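Local coordinates for protein sulfur oxygenase/reductase (Halothiobacillus neapolitanus, PDB 6QPA) that probably acts as a sulfur oxygenase/reductase, an iron-dependent enzyme that both oxidises and reduces elemental sulfur, at residues E181-M186 with P191-W196. Sequence-based numbering, arbitrary orientation.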
ATOM      1  N   GLU A 181     -48.929 -30.748 -36.849  1.00 30.07           N
ATOM      2  CA  GLU A 181     -49.588 -29.503 -37.241  1.00 27.99           C
ATOM      3  C   GLU A 181     -48.967 -28.300 -36.537  1.00 29.32           C
ATOM      4  O   GLU A 181     -48.757 -27.253 -37.157  1.00 40.40           O
ATOM      5  CB  GLU A 181     -51.099 -29.591 -36.969  1.00 28.15           C
ATOM      6  CG  GLU A 181     -51.842 -28.379 -37.530  1.00 40.73           C
ATOM      7  CD  GLU A 181     -53.363 -28.422 -37.346  1.00 51.20           C
ATOM      8  OE1 GLU A 181     -53.902 -29.412 -36.786  1.00 53.99           O
ATOM      9  OE2 GLU A 181     -54.010 -27.439 -37.773  1.00 50.04           O
ATOM     10  N   THR A 182     -48.639 -28.445 -35.246  1.00 32.22           N
ATOM     11  CA  THR A 182     -47.991 -27.366 -34.499  1.00 34.75           C
ATOM     12  C   THR A 182     -46.678 -26.958 -35.155  1.00 38.82           C
ATOM     13  O   THR A 182     -46.409 -25.765 -35.365  1.00 37.03           O
ATOM     14  CB  THR A 182     -47.711 -27.813 -33.057  1.00 32.38           C
ATOM     15  OG1 THR A 182     -48.921 -28.206 -32.413  1.00 30.54           O
ATOM     16  CG2 THR A 182     -47.070 -26.651 -32.243  1.00 31.34           C
ATOM     17  N   LEU A 183     -45.837 -27.949 -35.472  1.00 36.68           N
ATOM     18  CA  LEU A 183     -44.487 -27.686 -35.966  1.00 34.22           C
ATOM     19  C   LEU A 183     -44.503 -27.109 -37.376  1.00 37.03           C
ATOM     20  O   LEU A 183     -43.691 -26.237 -37.709  1.00 28.71           O
ATOM     21  CB  LEU A 183     -43.668 -28.980 -35.905  1.00 31.01           C
ATOM     22  CG  LEU A 183     -43.349 -29.435 -34.482  1.00 26.08           C
ATOM     23  CD1 LEU A 183     -42.914 -30.893 -34.419  1.00 25.99           C
ATOM     24  CD2 LEU A 183     -42.267 -28.489 -33.877  1.00 25.84           C
ATOM     25  N   GLU A 184     -45.425 -27.583 -38.214  1.00 33.54           N
ATOM     26  CA  GLU A 184     -45.569 -27.027 -39.551  1.00 37.38           C
ATOM     27  C   GLU A 184     -46.014 -25.571 -39.500  1.00 39.37           C
ATOM     28  O   GLU A 184     -45.582 -24.755 -40.324  1.00 38.60           O
ATOM     29  CB  GLU A 184     -46.565 -27.867 -40.345  1.00 33.57           C
ATOM     30  CG  GLU A 184     -45.988 -29.217 -40.715  1.00 40.03           C
ATOM     31  CD  GLU A 184     -46.962 -30.097 -41.482  1.00 44.94           C
ATOM     32  OE1 GLU A 184     -48.182 -29.852 -41.403  1.00 46.16           O
ATOM     33  OE2 GLU A 184     -46.499 -31.033 -42.167  1.00 48.50           O
ATOM     34  N   TRP A 185     -46.916 -25.238 -38.570  1.00 35.75           N
ATOM     35  CA  TRP A 185     -47.312 -23.846 -38.401  1.00 37.19           C
ATOM     36  C   TRP A 185     -46.109 -22.999 -38.011  1.00 34.65           C
ATOM     37  O   TRP A 185     -45.873 -21.928 -38.583  1.00 37.54           O
ATOM     38  CB  TRP A 185     -48.414 -23.740 -37.346  1.00 36.38           C
ATOM     39  CG  TRP A 185     -49.173 -22.409 -37.273  1.00 34.21           C
ATOM     40  CD1 TRP A 185     -50.414 -22.159 -37.787  1.00 36.14           C
ATOM     41  CD2 TRP A 185     -48.764 -21.186 -36.623  1.00 29.64           C
ATOM     42  NE1 TRP A 185     -50.806 -20.869 -37.504  1.00 33.53           N
ATOM     43  CE2 TRP A 185     -49.818 -20.248 -36.791  1.00 36.66           C
ATOM     44  CE3 TRP A 185     -47.628 -20.799 -35.909  1.00 33.41           C
ATOM     45  CZ2 TRP A 185     -49.761 -18.934 -36.283  1.00 34.29           C
ATOM     46  CZ3 TRP A 185     -47.564 -19.468 -35.397  1.00 32.27           C
ATOM     47  CH2 TRP A 185     -48.641 -18.569 -35.580  1.00 26.87           C
ATOM     48  N   MET A 186     -45.319 -23.490 -37.054  1.00 33.96           N
ATOM     49  CA  MET A 186     -44.165 -22.734 -36.578  1.00 33.42           C
ATOM     50  C   MET A 186     -43.138 -22.524 -37.678  1.00 35.80           C
ATOM     51  O   MET A 186     -42.619 -21.413 -37.838  1.00 33.01           O
ATOM     52  CB  MET A 186     -43.536 -23.446 -35.383  1.00 33.88           C
ATOM     53  CG  MET A 186     -44.435 -23.427 -34.156  1.00 37.29           C
ATOM     54  SD  MET A 186     -43.856 -24.415 -32.758  1.00 40.11           S
ATOM     55  CE  MET A 186     -42.357 -23.593 -32.381  1.00 37.32           C
ATOM     56  N   PRO A 191     -40.247 -16.570 -36.807  1.00 32.64           N
ATOM     57  CA  PRO A 191     -38.904 -16.226 -37.298  1.00 33.82           C
ATOM     58  C   PRO A 191     -37.845 -17.128 -36.692  1.00 27.07           C
ATOM     59  O   PRO A 191     -37.925 -17.509 -35.522  1.00 28.97           O
ATOM     60  CB  PRO A 191     -38.711 -14.758 -36.876  1.00 34.57           C
ATOM     61  CG  PRO A 191     -39.868 -14.419 -35.984  1.00 43.98           C
ATOM     62  CD  PRO A 191     -40.956 -15.413 -36.218  1.00 34.53           C
ATOM     63  N   GLY A 192     -36.858 -17.478 -37.510  1.00 26.70           N
ATOM     64  CA  GLY A 192     -35.703 -18.209 -37.022  1.00 33.38           C
ATOM     65  C   GLY A 192     -35.908 -19.691 -36.835  1.00 38.69           C
ATOM     66  O   GLY A 192     -35.028 -20.351 -36.269  1.00 30.83           O
ATOM     67  N   MET A 193     -37.045 -20.230 -37.281  1.00 33.69           N
ATOM     68  CA  MET A 193     -37.338 -21.660 -37.171  1.00 27.35           C
ATOM     69  C   MET A 193     -36.606 -22.414 -38.270  1.00 24.60           C
ATOM     70  O   MET A 193     -36.984 -22.334 -39.438  1.00 32.98           O
ATOM     71  CB  MET A 193     -38.843 -21.867 -37.294  1.00 30.98           C
ATOM     72  CG  MET A 193     -39.428 -22.865 -36.351  1.00 43.25           C
ATOM     73  SD  MET A 193     -39.181 -24.497 -37.002  1.00 48.83           S
ATOM     74  CE  MET A 193     -40.551 -25.342 -36.177  1.00 43.05           C
ATOM     75  N   VAL A 194     -35.607 -23.201 -37.895  1.00 30.10           N
ATOM     76  CA  VAL A 194     -34.750 -23.842 -38.884  1.00 30.55           C
ATOM     77  C   VAL A 194     -35.297 -25.197 -39.317  1.00 32.14           C
ATOM     78  O   VAL A 194     -35.293 -25.525 -40.508  1.00 32.51           O
ATOM     79  CB  VAL A 194     -33.326 -23.968 -38.313  1.00 29.99           C
ATOM     80  CG1 VAL A 194     -32.489 -24.846 -39.227  1.00 24.36           C
ATOM     81  CG2 VAL A 194     -32.706 -22.573 -38.159  1.00 24.28           C
ATOM     82  N   GLY A 195     -35.800 -25.994 -38.383  1.00 27.44           N
ATOM     83  CA  GLY A 195     -36.291 -27.311 -38.753  1.00 29.29           C
ATOM     84  C   GLY A 195     -36.795 -28.065 -37.545  1.00 25.20           C
ATOM     85  O   GLY A 195     -36.721 -27.589 -36.413  1.00 31.30           O
ATOM     86  N   TRP A 196     -37.326 -29.260 -37.798  1.00 30.93           N
ATOM     87  CA  TRP A 196     -37.883 -30.020 -36.693  1.00 28.77           C
ATOM     88  C   TRP A 196     -37.938 -31.501 -37.033  1.00 27.15           C
ATOM     89  O   TRP A 196     -37.883 -31.909 -38.196  1.00 25.95           O
ATOM     90  CB  TRP A 196     -39.277 -29.507 -36.307  1.00 26.24           C
ATOM     91  CG  TRP A 196     -40.278 -29.547 -37.427  1.00 28.16           C
ATOM     92  CD1 TRP A 196     -40.616 -28.525 -38.275  1.00 27.36           C
ATOM     93  CD2 TRP A 196     -41.073 -30.678 -37.821  1.00 27.24           C
ATOM     94  NE1 TRP A 196     -41.586 -28.948 -39.168  1.00 28.96           N
ATOM     95  CE2 TRP A 196     -41.884 -30.263 -38.904  1.00 30.20           C
ATOM     96  CE3 TRP A 196     -41.194 -31.991 -37.345  1.00 29.07           C
ATOM     97  CZ2 TRP A 196     -42.794 -31.123 -39.529  1.00 35.25           C
ATOM     98  CZ3 TRP A 196     -42.099 -32.854 -37.977  1.00 34.99           C
ATOM     99  CH2 TRP A 196     -42.888 -32.413 -39.056  1.00 30.82           C
TER
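Leu183 sets its CB over one face of the Trp196 indole, 3.6 Å from the centroid of the five-membered ring and 7° off the ring normal, a CH-pi contact. One methyl extends the overlap onto the six-membered ring, with Leu183 CD1 3.6 Å from Trp196 CE3; a branched leucine suits this place because CB and CD1 can cover both rings together. Trp196 turns its CG between its own backbone N and carbonyl carbon (chi1 58°), which carries the indole back over the helix. Glu184 CG comes obliquely to Trp196 CZ2 of the six-membered ring, 3.9 Å away, while its extended chain takes the carboxylate onward to a long, weak ion pair with Lys123. Without the indole, as with an alanine here, Leu183 would probably lose the face it packs on and a gap would open between helix and strand. Closer to the turn, the flexible chain of Met193, bent at chi2, brings its methyl CE to 3.6 Å from Met186 CB and equally near the Leu183 carbonyl O. No hydrogen bond links the two segments, so apolar packing joins them. The strand backbone carries a classic beta bulge, with Val194 and Gly195 paired to Glu258 by backbone hydrogen bonds. Through a short connection the chain turns from helix 172-189 into strand 193-204, the local axes 9.1 Å apart and roughly antiparallel (154°). Leu183, Met186 and Met193 also pack on strand 251-259, Trp196 touches strand 110-125, and helix 276-287 meets the helix through Thr182 and Trp185, completing a helix-on-sheet layer in a fold of the dimeric alpha-beta barrel clan.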